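Local coordinates for putative cytosine/guanine deaminase (Unidentified, PDB 2PAJ), which catalyses the hydrolytic deamination of 2-amino-4-hydroxypteridines such as isoxanthopterin to 2,4-dihydroxypteridines, as a zinc-dependent amidohydrolase, at residues F110-F115 and P146-S150; V140-G144 and T183-E188; I294-A298 and E323-V329. The contacts are given in a common frame with arbitrary orientation. Residues are numbered along the deposited sequence.

Contact 1. Residues F110-F115 and P146-S150; sequences FDERRF and PFDSS
Two helix starts of the amidohydrolase (TIM) barrel meet here: the N-terminus of helix 112-127 and that of helix 149-159, with strand 131-136 between them in sequence. CA atoms lie nearest for E112 with F147, 5.9 Å apart, and for F115 with S149, 7.5 Å apart. F110 is extended (phi/psi -83/138). Its ring leads away from the second segment and rests on L84, while F110 O lies 3.8 Å from F147 CE2. D111 is the N-cap of its helix. With chi1 p, its OD1 accepts from R114 N at 2.8 Å, and F115 N donates to D111 O at 3.0 Å. D111 CA is 3.7 Å from F147 CE2. E112 begins the helix with chi1 t and chi2 p; OE1 reaches 3.3 Å from F147 CB. R114 turns to the C-terminal helix 464-483, where it forms salt bridges with E477 and E481. F115 (chi1 t) points its CB toward the second segment. Its ring centroid is 5.8 Å from that of F147, with planes at an oblique 37°; F115 CG and F147 CE1 are 4.1 Å apart. F115 CZ is 3.8 Å from S149 CB, and S149 OG lies over one face of the F115 ring. F147 is extended (-130/157), its CA-to-CB bond toward the first segment; with chi1 p the ring has D111 C over one face. D148 is the N-cap residue of the second helix, with a weak bond from A151 N, and forms a salt bridge with R199. No hydrogen bond joins the segments; aromatic burial holds the two helix starts together.

Contact 2. Residues V140-G144 and T183-E188; sequences VYYPG and TALRPE
In this TIM-barrel amidohydrolase, two consecutive strand-to-helix loops pack side by side: loop 140-144 follows strand 131-136, and loop 183-188 follows strand 163-168. The CA atoms come nearest at Y142 and A184, 5.6 Å apart. Y142 is extended (phi/psi -173/148) with chi1 p, which lays its ring beside the short 3-10 turn 184-185. T183 opens the second segment. Its CG2 is 3.6 Å from Y142 CE1, and its O is 3.5 Å from Y142 CD1. A184 supplies a CH-pi contact: its CA sits 3.6 Å from the centroid of the Y142 ring, 12° off the ring normal. A184 CB also touches Y142 CE2 at 4.1 Å, and A184 O approaches Y142 CB at 3.3 Å. After the 3-10 turn, R186 and P187 are extended (-81/136 and -63/165). R186 O and P187 O each lie 3.5 Å from P143 CD, so P143 CD lies near two successive carbonyl oxygens. E188 has chi1 m and chi2 t, and its side chain runs back to Y141, with OE1 3.7 Å from Y141 CB. Its carboxylate forms a salt bridge with R168, which also makes a cation-pi contact with Y141. The segments share no direct hydrogen bond. Water 1 links them instead, donating to P143 O at 2.9 Å and to T183 O at 3.0 Å.

Contact 3. Residues I294-A298 and E323-V329; sequences IALLA and EMADAGV
A Schellman motif ends the short helix 324-327, and this helix and the turn after it pack against helix 291-300 on the outside of the amidohydrolase barrel. E323 is the N-cap residue; A327 N donates to E323 O at 2.6 Å. G328 is the C-prime residue, with phi/psi 107/1. At these angles a CB would be jammed against the preceding carbonyl O, so glycine fits. V329 N reaches M324 O at 2.9 Å, though the position of M324 O is less certain, and G328 N makes a weak bond to A325 O at 3.2 Å. V329 then turns extended (-77/136). Across the contact, CA atoms pair as I294 with M324, 6.0 Å apart, and A298 with V329, 4.5 Å apart. I294 (chi1 m, chi2 t) points toward the short helix: its CG2 is 3.3 Å from A327 CB and 4.0 Å from M324 CA. One turn on, A298 CB meets A327 O at 3.4 Å and V329 CG1 at 4.2 Å. L297 (chi1 m, chi2 t) places CB 4.2 Å from V329 CG1 and CD1 4.5 Å from M324 SD. Water 2 lies 2.7 Å from A298 O and 3.1 Å from G328 O and can donate to either, so it probably bridges the backbones. E323 forms a salt bridge with R360. Helix 291-300 leads into strand 303-306, and the Schellman turn leads into strand 331-333, its parallel neighbour.

Overall arrangement
Contacts 1 and 2 form one continuous region, with centres 12 Å apart and segments that alternate along the chain. Loop 140-144 runs into segment 146-150, and the two contacts touch: S150 OG to Y141 OH is 2.8 Å and S149 OG to V140 O is 3.2 Å, both probable hydrogen bonds. F115 CE1 also packs 3.5 Å from V140 CG2. Contact 3 lies far off, its centre 39 Å from that of contact 1, across the chain's centre, and 36 Å from that of contact 2. The side chains of F115 and Y141 are each about 14 Å from the zinc. The F110 side chain is about 7 Å from that of Q81, which probably binds substrate. That of M324 is about 10 Å from the side chain of the zinc ligand H285.

Contact 1. Residues F110-F115 and P146-S150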
loop_
_atom_site.group_PDB
_atom_site.type_symbol
_atom_site.label_atom_id
_atom_site.label_comp_id
_atom_site.label_asym_id
_atom_site.label_seq_id
_atom_site.Cartn_x
_atom_site.Cartn_y
_atom_site.Cartn_z
ATOM N N PHE A 110 19.213 12.960 0.720
ATOM C CA PHE A 110 18.329 12.645 1.834
ATOM C C PHE A 110 19.090 12.333 3.114
ATOM O O PHE A 110 20.113 11.654 3.087
ATOM C CB PHE A 110 17.387 11.499 1.455
ATOM C CG PHE A 110 16.221 11.951 0.621
ATOM C CD1 PHE A 110 16.382 12.225 -0.734
ATOM C CD2 PHE A 110 14.989 12.192 1.213
ATOM C CE1 PHE A 110 15.344 12.738 -1.479
ATOM C CE2 PHE A 110 13.943 12.704 0.486
ATOM C CZ PHE A 110 14.115 12.982 -0.873
ATOM N N ASP A 111 18.591 12.851 4.231
ATOM C CA ASP A 111 19.237 12.645 5.522
ATOM C C ASP A 111 18.204 12.237 6.573
ATOM O O ASP A 111 17.129 11.742 6.248
ATOM C CB ASP A 111 19.943 13.937 5.953
ATOM C CG ASP A 111 18.980 14.975 6.528
ATOM O OD1 ASP A 111 17.848 15.083 6.019
ATOM O OD2 ASP A 111 19.354 15.697 7.486
ATOM N N GLU A 112 18.548 12.439 7.836
ATOM C CA GLU A 112 17.664 12.117 8.954
ATOM C C GLU A 112 16.331 12.843 8.799
ATOM O O GLU A 112 15.309 12.262 8.433
ATOM C CB GLU A 112 18.339 12.562 10.261
ATOM C CG GLU A 112 17.473 12.479 11.507
ATOM C CD GLU A 112 17.029 11.062 11.795
ATOM O OE1 GLU A 112 17.695 10.125 11.297
ATOM O OE2 GLU A 112 16.027 10.881 12.527
ATOM N N ARG A 113 16.386 14.135 9.099
ATOM C CA ARG A 113 15.258 15.044 9.042
ATOM C C ARG A 113 14.418 14.866 7.786
ATOM O O ARG A 113 13.205 14.643 7.857
ATOM C CB ARG A 113 15.784 16.481 9.118
ATOM C CG ARG A 113 14.735 17.548 8.905
ATOM C CD ARG A 113 13.949 17.815 10.192
ATOM N NE ARG A 113 12.572 18.242 9.915
ATOM C CZ ARG A 113 11.543 17.413 9.722
ATOM N NH1 ARG A 113 11.713 16.090 9.783
ATOM N NH2 ARG A 113 10.341 17.912 9.448
ATOM N N ARG A 114 15.076 14.970 6.637
ATOM C CA ARG A 114 14.410 14.853 5.356
ATOM C C ARG A 114 13.685 13.550 5.094
ATOM O O ARG A 114 12.496 13.563 4.765
ATOM C CB ARG A 114 15.407 15.153 4.233
ATOM C CG ARG A 114 15.787 16.626 4.201
ATOM C CD ARG A 114 16.856 16.947 3.177
ATOM N NE ARG A 114 17.151 18.377 3.152
ATOM C CZ ARG A 114 18.158 18.927 2.480
ATOM N NH1 ARG A 114 18.981 18.169 1.770
ATOM N NH2 ARG A 114 18.336 20.239 2.516
ATOM N N PHE A 115 14.377 12.426 5.243
ATOM C CA PHE A 115 13.750 11.133 5.002
ATOM C C PHE A 115 12.478 11.038 5.828
ATOM O O PHE A 115 11.434 10.599 5.351
ATOM C CB PHE A 115 14.683 9.995 5.410
ATOM C CG PHE A 115 14.171 8.629 5.036
ATOM C CD1 PHE A 115 14.277 8.166 3.731
ATOM C CD2 PHE A 115 13.568 7.815 5.979
ATOM C CE1 PHE A 115 13.797 6.931 3.367
ATOM C CE2 PHE A 115 13.077 6.568 5.628
ATOM C CZ PHE A 115 13.192 6.122 4.317
ATOM N N PRO A 146 24.160 7.007 7.883
ATOM C CA PRO A 146 24.091 7.576 9.233
ATOM C C PRO A 146 22.751 7.447 9.936
ATOM O O PRO A 146 22.658 7.675 11.141
ATOM C CB PRO A 146 24.470 9.035 9.007
ATOM C CG PRO A 146 23.886 9.311 7.685
ATOM C CD PRO A 146 24.284 8.082 6.881
ATOM N N PHE A 147 21.704 7.092 9.200
ATOM C CA PHE A 147 20.393 6.948 9.828
ATOM C C PHE A 147 19.719 5.627 9.474
ATOM O O PHE A 147 20.031 5.000 8.459
ATOM C CB PHE A 147 19.497 8.125 9.443
ATOM C CG PHE A 147 19.270 8.244 7.978
ATOM C CD1 PHE A 147 18.198 7.603 7.379
ATOM C CD2 PHE A 147 20.143 8.971 7.193
ATOM C CE1 PHE A 147 17.994 7.683 6.016
ATOM C CE2 PHE A 147 19.960 9.064 5.831
ATOM C CZ PHE A 147 18.875 8.416 5.233
ATOM N N ASP A 148 18.803 5.202 10.338
ATOM C CA ASP A 148 18.080 3.960 10.123
ATOM C C ASP A 148 16.736 4.220 9.424
ATOM O O ASP A 148 15.734 4.568 10.067
ATOM C CB ASP A 148 17.846 3.243 11.456
ATOM C CG ASP A 148 17.366 1.831 11.255
ATOM O OD1 ASP A 148 17.036 1.524 10.096
ATOM O OD2 ASP A 148 17.316 1.039 12.220
ATOM N N SER A 149 16.730 4.066 8.104
ATOM C CA SER A 149 15.525 4.262 7.302
ATOM C C SER A 149 14.378 3.422 7.854
ATOM O O SER A 149 13.310 3.933 8.199
ATOM C CB SER A 149 15.791 3.843 5.865
ATOM O OG SER A 149 16.814 4.647 5.332
ATOM N N SER A 150 14.615 2.120 7.934
ATOM C CA SER A 150 13.613 1.209 8.429
ATOM C C SER A 150 13.043 1.668 9.767
ATOM O O SER A 150 11.821 1.688 9.951
ATOM C CB SER A 150 14.224 -0.174 8.546
ATOM O OG SER A 150 14.805 -0.538 7.309
#

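Contact 2. Residues V140-G144 and T183-E188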
loop_
_atom_site.group_PDB
_atom_site.type_symbol
_atom_site.label_atom_id
_atom_site.label_comp_id
_atom_site.label_asym_id
_atom_site.label_seq_id
_atom_site.Cartn_x
_atom_site.Cartn_y
_atom_site.Cartn_z
ATOM N N VAL A 140 16.378 3.222 0.021
ATOM C CA VAL A 140 17.460 4.107 0.390
ATOM C C VAL A 140 18.231 3.361 1.495
ATOM O O VAL A 140 17.818 3.288 2.659
ATOM C CB VAL A 140 16.962 5.504 0.858
ATOM C CG1 VAL A 140 15.627 5.810 0.201
ATOM C CG2 VAL A 140 16.885 5.595 2.357
ATOM N N TYR A 141 19.330 2.746 1.065
ATOM C CA TYR A 141 20.234 1.981 1.911
ATOM C C TYR A 141 21.588 2.062 1.208
ATOM O O TYR A 141 21.658 2.081 -0.025
ATOM C CB TYR A 141 19.793 0.523 1.984
ATOM C CG TYR A 141 18.462 0.309 2.671
ATOM C CD1 TYR A 141 18.313 0.560 4.038
ATOM C CD2 TYR A 141 17.345 -0.143 1.950
ATOM C CE1 TYR A 141 17.104 0.373 4.667
ATOM C CE2 TYR A 141 16.118 -0.336 2.573
ATOM C CZ TYR A 141 16.011 -0.071 3.930
ATOM O OH TYR A 141 14.807 -0.210 4.557
ATOM N N TYR A 142 22.661 2.124 1.986
ATOM C CA TYR A 142 24.011 2.200 1.432
ATOM C C TYR A 142 25.000 2.073 2.570
ATOM O O TYR A 142 24.719 2.494 3.690
ATOM C CB TYR A 142 24.217 3.527 0.705
ATOM C CG TYR A 142 24.002 4.750 1.574
ATOM C CD1 TYR A 142 25.073 5.344 2.254
ATOM C CD2 TYR A 142 22.739 5.349 1.669
ATOM C CE1 TYR A 142 24.898 6.508 2.994
ATOM C CE2 TYR A 142 22.550 6.510 2.406
ATOM C CZ TYR A 142 23.634 7.090 3.061
ATOM O OH TYR A 142 23.467 8.269 3.752
ATOM N N PRO A 143 26.170 1.477 2.299
ATOM C CA PRO A 143 27.190 1.301 3.330
ATOM C C PRO A 143 27.444 2.565 4.147
ATOM O O PRO A 143 27.683 3.637 3.595
ATOM C CB PRO A 143 28.404 0.869 2.522
ATOM C CG PRO A 143 27.786 0.069 1.416
ATOM C CD PRO A 143 26.630 0.941 1.002
ATOM N N GLY A 144 27.368 2.435 5.467
ATOM C CA GLY A 144 27.629 3.568 6.334
ATOM C C GLY A 144 26.537 4.609 6.491
ATOM O O GLY A 144 26.787 5.681 7.046
ATOM N N THR A 183 28.711 8.225 -1.773
ATOM C CA THR A 183 28.365 7.360 -0.640
ATOM C C THR A 183 26.970 6.750 -0.782
ATOM O O THR A 183 26.809 5.538 -0.825
ATOM C CB THR A 183 28.365 8.161 0.709
ATOM O OG1 THR A 183 29.549 8.963 0.811
ATOM C CG2 THR A 183 28.303 7.212 1.910
ATOM N N ALA A 184 25.967 7.617 -0.855
ATOM C CA ALA A 184 24.564 7.210 -0.942
ATOM C C ALA A 184 24.114 6.250 -2.047
ATOM O O ALA A 184 23.222 5.433 -1.819
ATOM C CB ALA A 184 23.692 8.454 -0.972
ATOM N N LEU A 185 24.705 6.334 -3.235
ATOM C CA LEU A 185 24.280 5.457 -4.325
ATOM C C LEU A 185 25.065 4.166 -4.525
ATOM O O LEU A 185 24.842 3.460 -5.510
ATOM C CB LEU A 185 24.260 6.228 -5.649
ATOM C CG LEU A 185 23.279 7.400 -5.796
ATOM C CD1 LEU A 185 21.906 6.936 -5.309
ATOM C CD2 LEU A 185 23.761 8.633 -5.010
ATOM N N ARG A 186 25.980 3.847 -3.611
ATOM C CA ARG A 186 26.779 2.625 -3.732
ATOM C C ARG A 186 26.040 1.394 -3.252
ATOM O O ARG A 186 25.404 1.408 -2.191
ATOM C CB ARG A 186 28.082 2.736 -2.944
ATOM C CG ARG A 186 29.272 3.173 -3.773
ATOM C CD ARG A 186 30.439 3.484 -2.877
ATOM N NE ARG A 186 31.304 4.497 -3.464
ATOM C CZ ARG A 186 32.107 5.274 -2.749
ATOM N NH1 ARG A 186 32.142 5.141 -1.424
ATOM N NH2 ARG A 186 32.868 6.178 -3.356
ATOM N N PRO A 187 26.135 0.299 -4.017
ATOM C CA PRO A 187 25.449 -0.928 -3.620
ATOM C C PRO A 187 25.934 -1.511 -2.292
ATOM O O PRO A 187 26.969 -1.126 -1.758
ATOM C CB PRO A 187 25.686 -1.863 -4.811
ATOM C CG PRO A 187 26.964 -1.366 -5.402
ATOM C CD PRO A 187 26.851 0.128 -5.295
ATOM N N GLU A 188 25.148 -2.426 -1.751
ATOM C CA GLU A 188 25.497 -3.088 -0.512
ATOM C C GLU A 188 25.959 -4.480 -0.893
ATOM O O GLU A 188 25.465 -5.066 -1.854
ATOM C CB GLU A 188 24.285 -3.216 0.401
ATOM C CG GLU A 188 23.815 -1.954 1.043
ATOM C CD GLU A 188 22.598 -2.219 1.900
ATOM O OE1 GLU A 188 21.571 -2.668 1.337
ATOM O OE2 GLU A 188 22.664 -1.989 3.130
HETATM O O HOH W 1 28.359 3.569 0.799
#

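Contact 3. Residues I294-A298 and E323-V329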
loop_
_atom_site.group_PDB
_atom_site.type_symbol
_atom_site.label_atom_id
_atom_site.label_comp_id
_atom_site.label_asym_id
_atom_site.label_seq_id
_atom_site.Cartn_x
_atom_site.Cartn_y
_atom_site.Cartn_z
ATOM N N ILE A 294 1.306 -14.781 -18.451
ATOM C CA ILE A 294 0.143 -14.596 -17.601
ATOM C C ILE A 294 -0.266 -15.912 -16.978
ATOM O O ILE A 294 -0.644 -15.970 -15.813
ATOM C CB ILE A 294 -1.034 -14.000 -18.399
ATOM C CG1 ILE A 294 -0.679 -12.579 -18.837
ATOM C CG2 ILE A 294 -2.302 -13.959 -17.547
ATOM C CD1 ILE A 294 -1.684 -11.971 -19.761
ATOM N N ALA A 295 -0.172 -16.975 -17.762
ATOM C CA ALA A 295 -0.522 -18.315 -17.299
ATOM C C ALA A 295 0.388 -18.739 -16.147
ATOM O O ALA A 295 -0.066 -19.320 -15.156
ATOM C CB ALA A 295 -0.404 -19.304 -18.452
ATOM N N LEU A 296 1.678 -18.442 -16.289
ATOM C CA LEU A 296 2.656 -18.777 -15.267
ATOM C C LEU A 296 2.372 -18.009 -13.986
ATOM O O LEU A 296 2.600 -18.511 -12.894
ATOM C CB LEU A 296 4.065 -18.448 -15.752
ATOM C CG LEU A 296 5.060 -19.599 -15.898
ATOM C CD1 LEU A 296 6.434 -19.014 -16.137
ATOM C CD2 LEU A 296 5.062 -20.463 -14.649
ATOM N N LEU A 297 1.891 -16.782 -14.118
ATOM C CA LEU A 297 1.565 -15.993 -12.941
ATOM C C LEU A 297 0.330 -16.571 -12.291
ATOM O O LEU A 297 0.195 -16.563 -11.075
ATOM C CB LEU A 297 1.296 -14.541 -13.328
ATOM C CG LEU A 297 2.524 -13.746 -13.764
ATOM C CD1 LEU A 297 2.084 -12.414 -14.335
ATOM C CD2 LEU A 297 3.466 -13.569 -12.580
ATOM N N ALA A 298 -0.571 -17.075 -13.125
ATOM C CA ALA A 298 -1.816 -17.658 -12.659
ATOM C C ALA A 298 -1.608 -18.995 -11.948
ATOM O O ALA A 298 -2.216 -19.245 -10.909
ATOM C CB ALA A 298 -2.776 -17.829 -13.829
ATOM N N GLU A 323 -6.927 -9.503 -17.561
ATOM C CA GLU A 323 -6.480 -10.614 -18.382
ATOM C C GLU A 323 -5.785 -11.403 -17.300
ATOM O O GLU A 323 -5.974 -12.615 -17.170
ATOM C CB GLU A 323 -5.495 -10.160 -19.447
ATOM C CG GLU A 323 -6.194 -9.532 -20.619
ATOM C CD GLU A 323 -5.289 -8.609 -21.395
ATOM O OE1 GLU A 323 -4.398 -9.126 -22.123
ATOM O OE2 GLU A 323 -5.465 -7.368 -21.258
ATOM N N MET A 324 -5.012 -10.684 -16.492
ATOM C CA MET A 324 -4.332 -11.285 -15.366
ATOM C C MET A 324 -5.434 -11.640 -14.377
ATOM O O MET A 324 -5.478 -12.744 -13.838
ATOM C CB MET A 324 -3.372 -10.282 -14.729
ATOM C CG MET A 324 -2.264 -9.830 -15.657
ATOM S SD MET A 324 -0.862 -9.085 -14.812
ATOM C CE MET A 324 -1.008 -7.417 -15.220
ATOM N N ALA A 325 -6.335 -10.691 -14.159
ATOM C CA ALA A 325 -7.442 -10.888 -13.241
ATOM C C ALA A 325 -8.304 -12.042 -13.728
ATOM O O ALA A 325 -8.768 -12.859 -12.930
ATOM C CB ALA A 325 -8.270 -9.616 -13.143
ATOM N N ASP A 326 -8.510 -12.117 -15.041
ATOM C CA ASP A 326 -9.328 -13.182 -15.613
ATOM C C ASP A 326 -8.583 -14.499 -15.585
ATOM O O ASP A 326 -9.189 -15.566 -15.440
ATOM C CB ASP A 326 -9.720 -12.842 -17.047
ATOM C CG ASP A 326 -10.640 -11.644 -17.122
ATOM O OD1 ASP A 326 -11.618 -11.616 -16.339
ATOM O OD2 ASP A 326 -10.387 -10.739 -17.953
ATOM N N ALA A 327 -7.264 -14.409 -15.734
ATOM C CA ALA A 327 -6.402 -15.575 -15.711
ATOM C C ALA A 327 -6.416 -16.145 -14.304
ATOM O O ALA A 327 -6.140 -17.322 -14.099
ATOM C CB ALA A 327 -4.994 -15.183 -16.108
ATOM N N GLY A 328 -6.745 -15.305 -13.331
ATOM C CA GLY A 328 -6.797 -15.778 -11.968
ATOM C C GLY A 328 -5.659 -15.299 -11.091
ATOM O O GLY A 328 -5.599 -15.646 -9.914
ATOM N N VAL A 329 -4.753 -14.502 -11.634
ATOM C CA VAL A 329 -3.661 -14.037 -10.810
ATOM C C VAL A 329 -4.138 -12.919 -9.884
ATOM O O VAL A 329 -4.874 -12.029 -10.307
ATOM C CB VAL A 329 -2.467 -13.557 -11.674
ATOM C CG1 VAL A 329 -2.818 -13.644 -13.136
ATOM C CG2 VAL A 329 -2.060 -12.141 -11.291
HETATM O O HOH W 2 -2.828 -16.970 -9.576
#